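Local coordinates for pullulanase (Klebsiella oxytoca, PDB 2YOC), which hydrolyses alpha-1,6-glucosidic linkages in pullulan and related branched dextrins, and is a substrate of a type 2 secretion system, at residues I111-R116 with L127-G132; A343-A348 with V364-A369; T413-H418 with D863-E868. All blocks are in the same frame, centred on the assembly; numbering follows the deposited sequence.

Interaction 1: residues I111-R116 with L127-G132; sequences INVIVR and LRVAFG
Strand 111-116 runs antiparallel to strand 127-130, their axes approaching to 4.9 Å with 140° between their directions, as in a twisted ladder. V113 and L127 form a hydrogen-bonded pair, with V113 N donating to L127 O at 3.2 Å and L127 N donating back to V113 O. N112 and R128 make the next, non-hydrogen-bonded rung, and beyond it V129 N reaches I111 O at 3.1 Å.

The side chains then separate by polarity. I111, V113, L127 and V129 share one apolar face. I111 CG1 lies between its backbone N and carbonyl carbon (chi1 52°), side by side with V129, and approaches V129 CB to 3.7 Å. F131, two residues on from V129, crosses I111 at about a right angle and brings its CZ to 3.6 Å from I111 CG1, with I111 CG2 touching the same corner of the ring. Farther along, V113 CG2 meets V129 CG2 at 4.2 Å on the diagonal, while V115 CG2 rests on L127 CD1 at 3.9 Å. L46, I44 and A42 of strand 41-46 and V141 of strand 138-141 pack on this apolar group.

On the other face N112 and R128 extend side by side. R128 NE makes a weak bond to N112 OD1 at 3.5 Å; the oxygen sits at the edge of the guanidinium, in its plane, although the amide is turned 54° from it. N112 ND2 is held more firmly by W68 O and N70 OD1, which fixes the amide, and R128 also packs against N84 of the second subunit. The two strands form a beta hairpin, with strand 127-130 flanking strand 110-117 in the three-stranded antiparallel sheet of the bacterial pullulanase-associated domain.

Interaction 2: residues A343-A348 with V364-A369; sequences AFYRYA and VTDPYA
The hydroxyls of Y345 and Y347 converge on a single carboxylate oxygen of D366. Y345 OH donates to D366 OD2 at 2.7 Å, on the anti side, whereas Y347 OH donates to D366 OD2, also at 2.7 Å, from above the carboxylate plane. The two hydroxyls arrive from opposite faces of that plane, and each ring stands steeply to it, at 86° for Y345 and 70° for Y347. Two such donors would be expected to stabilise the ionised carboxylate. D366 CB points toward the strand, and CG lies anti to the backbone N (chi1 -151°), beside the carbonyl carbon; Y345 CD2 lies over the rim of one face of the Y347 ring.

D366 OD1 accepts from Y368 N at 3.0 Å, an Asx turn, inside a type I turn from D366 to A369. Both segments belong to the carbohydrate-binding module 48 region, an antiparallel beta domain in which strand 344-353 pairs with strand 358-364. That ladder sets the loop's starting point, since Y347 N donates to V364 O at 2.8 Å and V364 N to Y347 O at 2.9 Å.

Farther out, S379 OG accepts from D366 N, and F296 meets the Y345 ring edge-to-face. R346 forms a salt bridge with E363, T365 OG1 bonds to H551 NE2, and P367 packs on L608 and I611 of helix 608-611.

Interaction 3: residues T413-H418 with D863-E868; sequences TIHESH and DQQGSE
Q865 CA lies over one face of the H415 imidazole, and the carboxylate of E868 meets its edge, where the first and eighth strands close the parallel beta barrel. This is the (beta/alpha)8 barrel of the alpha-amylase superfamily, and its seam depends on residues more than 440 positions apart. H415 CG is anti to the backbone N (chi1 -162°), and the ring beyond it crosses Q865 obliquely. Q865 CA makes a CH-pi contact, 3.8 Å from the H415 ring centroid, while Q865 CB comes to 3.5 Å from H415 NE2.

E868 crosses the histidine at about a right angle, its carboxylate turned 57° from the ring. H415 CE1 lies 3.5 Å from E868 OE1, a close approach at the ring edge. E868 OE2 is held by H450 NE2, and OE1 receives a weak bond from G866 N. Y937 of helix 927-945 touches both H415 and E868, and its hydroxyl bonds to D863 OD2, so this outer face of the seam is joined to the helix. E416 and Q864 point to the other, inner face, where E416 OE2 bonds to H821 ND1.

Parallel pairing sets these groups in register. E416 N donates to D863 O at 2.9 Å, and Q865 N to E416 O, also at 2.9 Å. A type II turn from Q864 to S867 then bends the chain away, with G866 at positive phi. H418 caps the following helix through ND1, which accepts from R420 N. Past the last rung the Q865 side chain still reaches across, where its OE1 receives a weak bond from H418 N at 3.4 Å.

The three interactions follow one another along the chain without overlapping and belong to three different parts of the fold: the bacterial pullulanase-associated domain, the carbohydrate-binding module 48 region and the barrel. Their centres lie about 42 Å (interactions 1 and 2), 36 Å (2 and 3) and 51 Å (1 and 3) apart, and none touches another. In interaction 1 two hairpin strands meet 11 residues apart; in interaction 2 a strand meets the end of the next strand and the loop after it, 16 residues on. Thus two contacts local in sequence sit in the N-terminal modules, while interaction 3 closes the barrel between its first and last strands, 413-417 and 860-864.

Interaction 1: residues I111-R116 with L127-G132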
loop_
_atom_site.group_PDB
_atom_site.type_symbol
_atom_site.label_atom_id
_atom_site.label_comp_id
_atom_site.label_asym_id
_atom_site.label_seq_id
_atom_site.Cartn_x
_atom_site.Cartn_y
_atom_site.Cartn_z
ATOM N N ILE B 111 -53.853 -19.287 16.183
ATOM C CA ILE B 111 -52.960 -20.288 15.581
ATOM C C ILE B 111 -51.838 -19.628 14.751
ATOM O O ILE B 111 -52.060 -18.557 14.173
ATOM C CB ILE B 111 -53.764 -21.312 14.736
ATOM C CG1 ILE B 111 -54.692 -20.598 13.716
ATOM C CG2 ILE B 111 -54.546 -22.264 15.647
ATOM C CD1 ILE B 111 -55.209 -21.434 12.515
ATOM N N ASN B 112 -50.642 -20.273 14.684
ATOM C CA ASN B 112 -49.489 -19.788 13.895
ATOM C C ASN B 112 -49.407 -20.532 12.553
ATOM O O ASN B 112 -49.099 -21.729 12.527
ATOM C CB ASN B 112 -48.157 -19.955 14.649
ATOM C CG ASN B 112 -48.056 -19.256 15.972
ATOM O OD1 ASN B 112 -47.915 -18.028 16.052
ATOM N ND2 ASN B 112 -48.033 -20.044 17.034
ATOM N N VAL B 113 -49.677 -19.821 11.448
ATOM C CA VAL B 113 -49.636 -20.390 10.098
ATOM C C VAL B 113 -48.536 -19.734 9.249
ATOM O O VAL B 113 -48.453 -18.508 9.163
ATOM C CB VAL B 113 -51.003 -20.309 9.364
ATOM C CG1 VAL B 113 -51.058 -21.282 8.187
ATOM C CG2 VAL B 113 -52.171 -20.538 10.315
ATOM N N ILE B 114 -47.704 -20.564 8.618
ATOM C CA ILE B 114 -46.695 -20.116 7.669
ATOM C C ILE B 114 -47.064 -20.837 6.397
ATOM O O ILE B 114 -46.969 -22.065 6.317
ATOM C CB ILE B 114 -45.215 -20.331 8.095
ATOM C CG1 ILE B 114 -44.864 -19.475 9.335
ATOM C CG2 ILE B 114 -44.277 -19.992 6.925
ATOM C CD1 ILE B 114 -43.702 -19.972 10.159
ATOM N N VAL B 115 -47.573 -20.078 5.440
ATOM C CA VAL B 115 -48.001 -20.595 4.150
ATOM C C VAL B 115 -46.762 -20.760 3.247
ATOM O O VAL B 115 -45.989 -19.814 3.090
ATOM C CB VAL B 115 -49.110 -19.681 3.568
ATOM C CG1 VAL B 115 -49.442 -20.047 2.125
ATOM C CG2 VAL B 115 -50.363 -19.721 4.444
ATOM N N ARG B 116 -46.541 -21.984 2.726
ATOM C CA ARG B 116 -45.360 -22.307 1.916
ATOM C C ARG B 116 -45.629 -23.104 0.628
ATOM O O ARG B 116 -46.670 -23.735 0.481
ATOM C CB ARG B 116 -44.342 -23.106 2.758
ATOM C CG ARG B 116 -43.825 -22.445 4.024
ATOM C CD ARG B 116 -42.719 -23.288 4.629
ATOM N NE ARG B 116 -43.219 -24.479 5.327
ATOM C CZ ARG B 116 -42.510 -25.585 5.535
ATOM N NH1 ARG B 116 -41.267 -25.682 5.077
ATOM N NH2 ARG B 116 -43.043 -26.609 6.185
ATOM N N LEU B 127 -48.222 -15.491 9.938
ATOM C CA LEU B 127 -49.632 -15.226 10.193
ATOM C C LEU B 127 -50.031 -15.670 11.592
ATOM O O LEU B 127 -49.500 -16.658 12.113
ATOM C CB LEU B 127 -50.530 -15.922 9.158
ATOM C CG LEU B 127 -50.278 -15.623 7.685
ATOM C CD1 LEU B 127 -50.892 -16.708 6.801
ATOM C CD2 LEU B 127 -50.800 -14.244 7.300
ATOM N N ARG B 128 -50.956 -14.923 12.199
ATOM C CA ARG B 128 -51.522 -15.223 13.506
ATOM C C ARG B 128 -53.024 -15.043 13.354
ATOM O O ARG B 128 -53.502 -13.911 13.245
ATOM C CB ARG B 128 -50.910 -14.341 14.609
ATOM C CG ARG B 128 -49.592 -14.887 15.163
ATOM C CD ARG B 128 -49.076 -14.063 16.334
ATOM N NE ARG B 128 -47.904 -14.667 16.979
ATOM C CZ ARG B 128 -47.150 -14.063 17.900
ATOM N NH1 ARG B 128 -47.434 -12.825 18.295
ATOM N NH2 ARG B 128 -46.107 -14.689 18.430
ATOM N N VAL B 129 -53.752 -16.172 13.233
ATOM C CA VAL B 129 -55.203 -16.190 13.018
ATOM C C VAL B 129 -55.967 -16.106 14.351
ATOM O O VAL B 129 -56.157 -17.125 15.014
ATOM C CB VAL B 129 -55.664 -17.387 12.128
ATOM C CG1 VAL B 129 -57.174 -17.356 11.873
ATOM C CG2 VAL B 129 -54.899 -17.431 10.810
ATOM N N ALA B 130 -56.416 -14.892 14.725
ATOM C CA ALA B 130 -57.173 -14.660 15.950
ATOM C C ALA B 130 -58.643 -14.981 15.718
ATOM O O ALA B 130 -59.323 -14.259 14.991
ATOM C CB ALA B 130 -57.006 -13.217 16.404
ATOM N N PHE B 131 -59.131 -16.079 16.333
ATOM C CA PHE B 131 -60.519 -16.564 16.222
ATOM C C PHE B 131 -61.576 -15.609 16.817
ATOM O O PHE B 131 -62.776 -15.801 16.596
ATOM C CB PHE B 131 -60.659 -17.989 16.783
ATOM C CG PHE B 131 -59.670 -19.006 16.254
ATOM C CD1 PHE B 131 -59.644 -19.344 14.904
ATOM C CD2 PHE B 131 -58.783 -19.646 17.111
ATOM C CE1 PHE B 131 -58.754 -20.304 14.419
ATOM C CE2 PHE B 131 -57.877 -20.592 16.624
ATOM C CZ PHE B 131 -57.880 -20.923 15.282
ATOM N N GLY B 132 -61.103 -14.597 17.548
ATOM C CA GLY B 132 -61.903 -13.529 18.134
ATOM C C GLY B 132 -61.993 -12.335 17.199
ATOM O O GLY B 132 -62.597 -11.319 17.550
#

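Interaction 2: residues A343-A348 with V364-A369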
loop_
_atom_site.group_PDB
_atom_site.type_symbol
_atom_site.label_atom_id
_atom_site.label_comp_id
_atom_site.label_asym_id
_atom_site.label_seq_id
_atom_site.Cartn_x
_atom_site.Cartn_y
_atom_site.Cartn_z
ATOM N N ALA B 343 -54.716 32.708 22.980
ATOM C CA ALA B 343 -55.764 31.726 22.707
ATOM C C ALA B 343 -55.166 30.402 22.219
ATOM O O ALA B 343 -54.091 30.369 21.582
ATOM C CB ALA B 343 -56.758 32.248 21.673
ATOM N N PHE B 344 -55.880 29.310 22.545
ATOM C CA PHE B 344 -55.515 27.970 22.143
ATOM C C PHE B 344 -56.181 27.674 20.820
ATOM O O PHE B 344 -57.230 28.241 20.517
ATOM C CB PHE B 344 -55.878 26.953 23.228
ATOM C CG PHE B 344 -55.012 27.069 24.457
ATOM C CD1 PHE B 344 -53.700 26.602 24.452
ATOM C CD2 PHE B 344 -55.514 27.616 25.629
ATOM C CE1 PHE B 344 -52.903 26.707 25.590
ATOM C CE2 PHE B 344 -54.729 27.689 26.778
ATOM C CZ PHE B 344 -53.422 27.254 26.746
ATOM N N TYR B 345 -55.555 26.831 20.007
ATOM C CA TYR B 345 -56.093 26.514 18.695
ATOM C C TYR B 345 -55.549 25.224 18.153
ATOM O O TYR B 345 -54.484 24.735 18.575
ATOM C CB TYR B 345 -55.815 27.669 17.685
ATOM C CG TYR B 345 -54.380 27.769 17.226
ATOM C CD1 TYR B 345 -53.404 28.321 18.046
ATOM C CD2 TYR B 345 -53.999 27.337 15.953
ATOM C CE1 TYR B 345 -52.080 28.420 17.626
ATOM C CE2 TYR B 345 -52.673 27.408 15.527
ATOM C CZ TYR B 345 -51.713 27.941 16.372
ATOM O OH TYR B 345 -50.394 27.999 15.976
ATOM N N ARG B 346 -56.263 24.719 17.151
ATOM C CA ARG B 346 -55.914 23.565 16.347
ATOM C C ARG B 346 -56.550 23.815 14.987
ATOM O O ARG B 346 -57.499 24.596 14.890
ATOM C CB ARG B 346 -56.490 22.286 16.965
ATOM C CG ARG B 346 -55.817 21.865 18.258
ATOM C CD ARG B 346 -56.107 20.438 18.589
ATOM N NE ARG B 346 -57.524 20.221 18.862
ATOM C CZ ARG B 346 -57.984 19.578 19.923
ATOM N NH1 ARG B 346 -57.144 19.101 20.833
ATOM N NH2 ARG B 346 -59.286 19.393 20.078
ATOM N N TYR B 347 -56.035 23.170 13.949
ATOM C CA TYR B 347 -56.591 23.262 12.604
ATOM C C TYR B 347 -57.456 22.061 12.410
ATOM O O TYR B 347 -56.992 20.949 12.641
ATOM C CB TYR B 347 -55.487 23.260 11.521
ATOM C CG TYR B 347 -54.576 24.458 11.598
ATOM C CD1 TYR B 347 -55.079 25.748 11.469
ATOM C CD2 TYR B 347 -53.215 24.308 11.851
ATOM C CE1 TYR B 347 -54.252 26.859 11.578
ATOM C CE2 TYR B 347 -52.373 25.416 11.954
ATOM C CZ TYR B 347 -52.896 26.689 11.796
ATOM O OH TYR B 347 -52.096 27.796 11.878
ATOM N N ALA B 348 -58.717 22.270 12.010
ATOM C CA ALA B 348 -59.634 21.173 11.726
ATOM C C ALA B 348 -59.482 20.845 10.239
ATOM O O ALA B 348 -59.854 21.652 9.368
ATOM C CB ALA B 348 -61.049 21.575 12.041
ATOM N N VAL B 364 -55.728 18.988 14.315
ATOM C CA VAL B 364 -54.275 18.825 14.428
ATOM C C VAL B 364 -53.672 20.109 14.998
ATOM O O VAL B 364 -54.181 21.192 14.727
ATOM C CB VAL B 364 -53.675 18.498 13.016
ATOM C CG1 VAL B 364 -52.218 18.029 13.096
ATOM C CG2 VAL B 364 -54.507 17.454 12.287
ATOM N N THR B 365 -52.570 19.983 15.754
ATOM C CA THR B 365 -51.820 21.127 16.278
ATOM C C THR B 365 -50.960 21.712 15.140
ATOM O O THR B 365 -50.778 21.055 14.111
ATOM C CB THR B 365 -50.987 20.735 17.516
ATOM O OG1 THR B 365 -50.335 19.476 17.306
ATOM C CG2 THR B 365 -51.813 20.704 18.777
ATOM N N ASP B 366 -50.452 22.935 15.304
ATOM C CA ASP B 366 -49.648 23.584 14.272
ATOM C C ASP B 366 -48.235 23.000 14.242
ATOM O O ASP B 366 -47.593 22.957 15.297
ATOM C CB ASP B 366 -49.540 25.090 14.583
ATOM C CG ASP B 366 -49.370 26.028 13.400
ATOM O OD1 ASP B 366 -48.606 25.687 12.464
ATOM O OD2 ASP B 366 -49.967 27.113 13.427
ATOM N N PRO B 367 -47.681 22.637 13.064
ATOM C CA PRO B 367 -46.263 22.227 13.035
ATOM C C PRO B 367 -45.340 23.421 13.366
ATOM O O PRO B 367 -44.215 23.253 13.844
ATOM C CB PRO B 367 -46.034 21.782 11.587
ATOM C CG PRO B 367 -47.303 21.943 10.879
ATOM C CD PRO B 367 -48.271 22.695 11.713
ATOM N N TYR B 368 -45.840 24.634 13.089
ATOM C CA TYR B 368 -45.191 25.911 13.329
ATOM C C TYR B 368 -45.585 26.516 14.683
ATOM O O TYR B 368 -45.331 27.705 14.907
ATOM C CB TYR B 368 -45.519 26.869 12.177
ATOM C CG TYR B 368 -44.582 26.744 11.002
ATOM C CD1 TYR B 368 -44.686 25.680 10.112
ATOM C CD2 TYR B 368 -43.590 27.693 10.776
ATOM C CE1 TYR B 368 -43.832 25.570 9.011
ATOM C CE2 TYR B 368 -42.719 27.586 9.693
ATOM C CZ TYR B 368 -42.835 26.516 8.814
ATOM O OH TYR B 368 -41.976 26.423 7.734
ATOM N N ALA B 369 -46.191 25.706 15.590
ATOM C CA ALA B 369 -46.577 26.147 16.944
ATOM C C ALA B 369 -45.348 26.663 17.658
ATOM O O ALA B 369 -44.268 26.079 17.496
ATOM C CB ALA B 369 -47.164 24.981 17.741
#

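Interaction 3: residues T413-H418 with D863-E868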
loop_
_atom_site.group_PDB
_atom_site.type_symbol
_atom_site.label_atom_id
_atom_site.label_comp_id
_atom_site.label_asym_id
_atom_site.label_seq_id
_atom_site.Cartn_x
_atom_site.Cartn_y
_atom_site.Cartn_z
ATOM N N THR B 413 -15.023 24.067 23.818
ATOM C CA THR B 413 -14.896 22.953 24.766
ATOM C C THR B 413 -16.299 22.627 25.316
ATOM O O THR B 413 -16.789 23.288 26.239
ATOM C CB THR B 413 -13.815 23.308 25.806
ATOM O OG1 THR B 413 -12.574 23.375 25.126
ATOM C CG2 THR B 413 -13.675 22.283 26.884
ATOM N N ILE B 414 -16.948 21.632 24.701
ATOM C CA ILE B 414 -18.347 21.219 24.946
ATOM C C ILE B 414 -18.521 20.217 26.071
ATOM O O ILE B 414 -17.764 19.248 26.157
ATOM C CB ILE B 414 -19.050 20.715 23.643
ATOM C CG1 ILE B 414 -18.736 21.613 22.447
ATOM C CG2 ILE B 414 -20.550 20.612 23.836
ATOM C CD1 ILE B 414 -19.006 20.944 21.106
ATOM N N HIS B 415 -19.574 20.449 26.894
ATOM C CA HIS B 415 -20.037 19.656 28.021
ATOM C C HIS B 415 -21.486 19.318 27.673
ATOM O O HIS B 415 -22.354 20.191 27.753
ATOM C CB HIS B 415 -19.988 20.503 29.310
ATOM C CG HIS B 415 -20.023 19.702 30.581
ATOM N ND1 HIS B 415 -18.908 19.001 31.022
ATOM C CD2 HIS B 415 -21.024 19.540 31.481
ATOM C CE1 HIS B 415 -19.265 18.431 32.161
ATOM N NE2 HIS B 415 -20.525 18.730 32.485
ATOM N N GLU B 416 -21.730 18.086 27.220
ATOM C CA GLU B 416 -23.050 17.609 26.794
ATOM C C GLU B 416 -23.859 17.159 28.006
ATOM O O GLU B 416 -23.633 16.073 28.568
ATOM C CB GLU B 416 -22.885 16.480 25.770
ATOM C CG GLU B 416 -24.168 15.935 25.185
ATOM C CD GLU B 416 -24.071 14.524 24.636
ATOM O OE1 GLU B 416 -23.682 13.602 25.397
ATOM O OE2 GLU B 416 -24.437 14.334 23.451
ATOM N N SER B 417 -24.825 17.987 28.380
ATOM C CA SER B 417 -25.696 17.820 29.547
ATOM C C SER B 417 -27.172 17.494 29.198
ATOM O O SER B 417 -27.594 17.674 28.045
ATOM C CB SER B 417 -25.615 19.078 30.409
ATOM O OG SER B 417 -24.380 19.751 30.199
ATOM N N HIS B 418 -27.940 16.991 30.211
ATOM C CA HIS B 418 -29.365 16.629 30.151
ATOM C C HIS B 418 -30.040 17.232 31.389
ATOM O O HIS B 418 -29.468 17.166 32.482
ATOM C CB HIS B 418 -29.532 15.097 30.105
ATOM C CG HIS B 418 -30.956 14.602 30.032
ATOM N ND1 HIS B 418 -31.748 14.505 31.164
ATOM C CD2 HIS B 418 -31.665 14.142 28.970
ATOM C CE1 HIS B 418 -32.910 14.016 30.756
ATOM N NE2 HIS B 418 -32.905 13.773 29.449
ATOM N N ASP B 863 -17.227 16.459 25.168
ATOM C CA ASP B 863 -17.274 15.472 26.213
ATOM C C ASP B 863 -18.630 15.418 26.901
ATOM O O ASP B 863 -19.358 16.419 26.981
ATOM C CB ASP B 863 -16.162 15.707 27.243
ATOM C CG ASP B 863 -16.032 14.597 28.271
ATOM O OD1 ASP B 863 -16.316 13.395 27.915
ATOM O OD2 ASP B 863 -15.669 14.912 29.421
ATOM N N GLN B 864 -18.947 14.220 27.430
ATOM C CA GLN B 864 -20.167 13.917 28.147
ATOM C C GLN B 864 -20.120 14.541 29.538
ATOM O O GLN B 864 -19.093 14.474 30.226
ATOM C CB GLN B 864 -20.293 12.399 28.262
ATOM C CG GLN B 864 -21.592 11.976 28.900
ATOM C CD GLN B 864 -21.670 10.502 29.123
ATOM O OE1 GLN B 864 -20.662 9.813 29.350
ATOM N NE2 GLN B 864 -22.893 9.996 29.104
ATOM N N GLN B 865 -21.248 15.104 29.974
ATOM C CA GLN B 865 -21.363 15.601 31.341
ATOM C C GLN B 865 -21.098 14.389 32.262
ATOM O O GLN B 865 -21.631 13.308 32.018
ATOM C CB GLN B 865 -22.773 16.181 31.577
ATOM C CG GLN B 865 -23.317 16.034 32.996
ATOM C CD GLN B 865 -24.818 15.897 33.049
ATOM O OE1 GLN B 865 -25.490 15.533 32.075
ATOM N NE2 GLN B 865 -25.363 16.136 34.224
ATOM N N GLY B 866 -20.237 14.586 33.255
ATOM C CA GLY B 866 -19.891 13.582 34.258
ATOM C C GLY B 866 -18.541 12.911 34.104
ATOM O O GLY B 866 -18.102 12.238 35.035
ATOM N N SER B 867 -17.869 13.054 32.932
ATOM C CA SER B 867 -16.561 12.411 32.693
ATOM C C SER B 867 -15.491 12.856 33.675
ATOM O O SER B 867 -14.631 12.048 34.047
ATOM C CB SER B 867 -16.101 12.592 31.258
ATOM O OG SER B 867 -17.079 12.058 30.387
ATOM N N GLU B 868 -15.629 14.114 34.169
ATOM C CA GLU B 868 -14.789 14.749 35.185
ATOM C C GLU B 868 -15.029 14.119 36.577
ATOM O O GLU B 868 -14.285 14.416 37.514
ATOM C CB GLU B 868 -15.073 16.276 35.223
ATOM C CG GLU B 868 -16.353 16.719 35.939
ATOM C CD GLU B 868 -17.689 16.511 35.247
ATOM O OE1 GLU B 868 -17.692 15.981 34.113
ATOM O OE2 GLU B 868 -18.729 16.926 35.811
#